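Local coordinates for NUDIX hydrolase (PDB 2B0V), which probably hydrolyses phosphoanhydride bonds of nucleoside di- and triphosphates and of thiamine diphosphate, with magnesium as cofactor, as a NudJ-type Nudix enzyme, at residues A[67-72]-A[87-92]. Residues are numbered along the deposited sequence; the frame is centred on the assembly and turned at random.
Sequences EVLTGI and FTFSGQ
Leu69 and Phe89, a non-hydrogen-bonded pair, mark the tightly packed part of this antiparallel pairing: both side chains are buried, and Leu69 CD1 comes within 3.5 Å of Phe89 CE1. Leu69 has its CG anti to the backbone N, and a chi2 of 73° sets CD1 over the Phe89 ring face, offset toward the rim: a CH-pi contact with CE1 and CZ closest. The same methyl nears the Phe87 ring close to its plane, while Ile72 CG2 lies over the centre of that ring's face, 4.2 Å from the centroid. An alanine in place of Phe89 would probably leave Leu69 CD1 without the ring face it packs on and open a gap beside helix 48-60.

Two classic beta bulges interrupt the ladder. Ser90 O accepts from both Glu67 N (2.8 Å) and Val68 N (3.2 Å); Thr70 and Gly71 together face Thr88, whose O takes Thr70 N at 2.8 Å and whose N donates to Gly71 O. On the sheet face of Thr88 and Ser90, Thr70 CG2 meets Ser90 CB.

At the solvent side, Glu67 and Gln92 are exposed and meet mainly through polar tips. Gln92 NE2 donates to Glu67 OE2 (2.8 Å), nearly straight at 167° but 43° out of the carboxylate plane, and a water bridges Glu67 OE1 to Ser90 OG.

Both segments belong to the hairpin of strands 62-77 and 82-96 in the mixed sheet of the Nudix fold. Phe89 touches Ile48, Ile49 and Cys52 of helix 48-60, Thr70 and Ser90 touch Tyr136 of helix 128-137, and strands 8-17 and 142-143 flank the pair, joined by backbone hydrogen bonds to Phe89 and Leu69 respectively.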
ATOM      1  N   GLU A  67       6.199   8.236  -7.297  1.00 15.72           N
ATOM      2  CA  GLU A  67       6.383   8.720  -8.673  1.00 16.09           C
ATOM      3  C   GLU A  67       5.063   9.107  -9.365  1.00 15.15           C
ATOM      4  O   GLU A  67       5.006  10.098 -10.080  1.00 15.24           O
ATOM      5  CB  GLU A  67       7.130   7.683  -9.486  1.00 16.28           C
ATOM      6  CG  GLU A  67       8.557   7.417  -8.910  1.00 20.31           C
ATOM      7  CD  GLU A  67       9.318   6.348  -9.673  1.00 27.12           C
ATOM      8  OE1 GLU A  67       8.815   5.217  -9.832  1.00 29.99           O
ATOM      9  OE2 GLU A  67      10.453   6.636 -10.095  1.00 30.61           O
ATOM     10  N   VAL A  68       4.049   8.235  -9.229  1.00 14.68           N
ATOM     11  CA  VAL A  68       2.714   8.402  -9.861  1.00 14.88           C
ATOM     12  C   VAL A  68       1.609   7.899  -8.950  1.00 14.70           C
ATOM     13  O   VAL A  68       1.856   7.060  -8.060  1.00 14.84           O
ATOM     14  CB  VAL A  68       2.583   7.622 -11.197  1.00 15.85           C
ATOM     15  CG1 VAL A  68       3.520   8.182 -12.274  1.00 16.36           C
ATOM     16  CG2 VAL A  68       2.780   6.101 -11.017  1.00 15.59           C
ATOM     17  N   LEU A  69       0.401   8.398  -9.222  1.00 14.80           N
ATOM     18  CA  LEU A  69      -0.828   7.822  -8.692  1.00 15.60           C
ATOM     19  C   LEU A  69      -1.230   6.727  -9.669  1.00 16.33           C
ATOM     20  O   LEU A  69      -1.175   6.936 -10.903  1.00 17.75           O
ATOM     21  CB  LEU A  69      -1.895   8.906  -8.670  1.00 14.43           C
ATOM     22  CG  LEU A  69      -3.250   8.524  -8.130  1.00 18.66           C
ATOM     23  CD1 LEU A  69      -3.137   8.365  -6.602  1.00 19.53           C
ATOM     24  CD2 LEU A  69      -4.202   9.677  -8.540  1.00 22.53           C
ATOM     25  N   THR A  70      -1.647   5.583  -9.146  1.00 15.91           N
ATOM     26  CA  THR A  70      -2.100   4.513 -10.036  1.00 16.76           C
ATOM     27  C   THR A  70      -3.608   4.298 -10.012  1.00 16.62           C
ATOM     28  O   THR A  70      -4.155   3.756 -10.988  1.00 18.44           O
ATOM     29  CB  THR A  70      -1.406   3.165  -9.760  1.00 17.30           C
ATOM     30  OG1 THR A  70      -1.631   2.792  -8.394  1.00 17.32           O
ATOM     31  CG2 THR A  70       0.094   3.277 -10.019  1.00 16.87           C
ATOM     32  N   GLY A  71      -4.272   4.679  -8.920  1.00 15.37           N
ATOM     33  CA  GLY A  71      -5.725   4.570  -8.871  1.00 15.32           C
ATOM     34  C   GLY A  71      -6.261   4.959  -7.513  1.00 14.35           C
ATOM     35  O   GLY A  71      -5.509   5.011  -6.540  1.00 15.13           O
ATOM     36  N   ILE A  72      -7.551   5.301  -7.484  1.00 14.03           N
ATOM     37  CA  ILE A  72      -8.242   5.578  -6.216  1.00 12.90           C
ATOM     38  C   ILE A  72      -9.443   4.660  -6.140  1.00 14.83           C
ATOM     39  O   ILE A  72     -10.277   4.679  -7.038  1.00 15.18           O
ATOM     40  CB  ILE A  72      -8.708   7.049  -6.201  1.00 14.67           C
ATOM     41  CG1 ILE A  72      -7.490   7.971  -6.400  1.00 12.95           C
ATOM     42  CG2 ILE A  72      -9.450   7.375  -4.859  1.00 12.54           C
ATOM     43  CD1 ILE A  72      -7.876   9.471  -6.621  1.00 12.84           C
ATOM     44  N   PHE A  87      -6.048   5.566  -1.824  1.00 12.04           N
ATOM     45  CA  PHE A  87      -5.192   6.208  -2.851  1.00 12.66           C
ATOM     46  C   PHE A  87      -3.963   5.368  -3.022  1.00 13.82           C
ATOM     47  O   PHE A  87      -3.234   5.203  -2.057  1.00 14.17           O
ATOM     48  CB  PHE A  87      -4.740   7.567  -2.355  1.00 13.24           C
ATOM     49  CG  PHE A  87      -5.851   8.605  -2.351  1.00 12.15           C
ATOM     50  CD1 PHE A  87      -5.900   9.597  -3.351  1.00 12.09           C
ATOM     51  CD2 PHE A  87      -6.844   8.575  -1.345  1.00 12.40           C
ATOM     52  CE1 PHE A  87      -6.947  10.556  -3.356  1.00 13.93           C
ATOM     53  CE2 PHE A  87      -7.904   9.532  -1.334  1.00 13.67           C
ATOM     54  CZ  PHE A  87      -7.954  10.516  -2.338  1.00 13.41           C
ATOM     55  N   THR A  88      -3.718   4.898  -4.258  1.00 13.10           N
ATOM     56  CA  THR A  88      -2.619   3.934  -4.487  1.00 13.07           C
ATOM     57  C   THR A  88      -1.596   4.640  -5.355  1.00 13.88           C
ATOM     58  O   THR A  88      -1.951   5.272  -6.354  1.00 14.72           O
ATOM     59  CB  THR A  88      -3.160   2.703  -5.211  1.00 14.90           C
ATOM     60  OG1 THR A  88      -4.252   2.170  -4.449  1.00 14.32           O
ATOM     61  CG2 THR A  88      -2.077   1.677  -5.314  1.00 13.20           C
ATOM     62  N   PHE A  89      -0.331   4.523  -4.955  1.00 13.25           N
ATOM     63  CA  PHE A  89       0.772   5.166  -5.683  1.00 12.69           C
ATOM     64  C   PHE A  89       1.791   4.139  -6.098  1.00 14.27           C
ATOM     65  O   PHE A  89       1.978   3.132  -5.387  1.00 16.09           O
ATOM     66  CB  PHE A  89       1.476   6.183  -4.770  1.00 13.36           C
ATOM     67  CG  PHE A  89       0.558   7.265  -4.324  1.00 14.53           C
ATOM     68  CD1 PHE A  89       0.458   8.433  -5.062  1.00 16.53           C
ATOM     69  CD2 PHE A  89      -0.203   7.108  -3.150  1.00 14.54           C
ATOM     70  CE1 PHE A  89      -0.416   9.448  -4.642  1.00 15.98           C
ATOM     71  CE2 PHE A  89      -1.051   8.093  -2.728  1.00 17.29           C
ATOM     72  CZ  PHE A  89      -1.164   9.262  -3.468  1.00 16.41           C
ATOM     73  N   SER A  90       2.520   4.410  -7.185  1.00 14.28           N
ATOM     74  CA  SER A  90       3.703   3.609  -7.513  1.00 15.96           C
ATOM     75  C   SER A  90       4.948   4.483  -7.331  1.00 16.04           C
ATOM     76  O   SER A  90       4.906   5.725  -7.499  1.00 15.05           O
ATOM     77  CB  SER A  90       3.606   3.086  -8.961  1.00 17.00           C
ATOM     78  OG  SER A  90       4.767   2.370  -9.308  1.00 21.51           O
ATOM     79  N   GLY A  91       6.052   3.838  -6.986  1.00 15.82           N
ATOM     80  CA  GLY A  91       7.303   4.553  -6.862  1.00 16.54           C
ATOM     81  C   GLY A  91       8.445   3.604  -6.603  1.00 18.03           C
ATOM     82  O   GLY A  91       8.284   2.370  -6.678  1.00 18.14           O
ATOM     83  N   GLN A  92       9.598   4.190  -6.316  1.00 17.23           N
ATOM     84  CA  GLN A  92      10.789   3.417  -5.997  1.00 17.60           C
ATOM     85  C   GLN A  92      11.047   3.320  -4.515  1.00 17.66           C
ATOM     86  O   GLN A  92      10.693   4.231  -3.740  1.00 18.21           O
ATOM     87  CB  GLN A  92      11.997   4.090  -6.587  1.00 18.39           C
ATOM     88  CG  GLN A  92      11.985   4.275  -8.088  1.00 22.94           C
ATOM     89  CD  GLN A  92      13.248   4.978  -8.563  1.00 26.61           C
ATOM     90  OE1 GLN A  92      14.361   4.538  -8.263  1.00 28.89           O
ATOM     91  NE2 GLN A  92      13.082   6.092  -9.288  1.00 28.79           N
TER
HETATM   92  O   HOH W   1       6.407   4.085 -10.836  1.00 22.56           O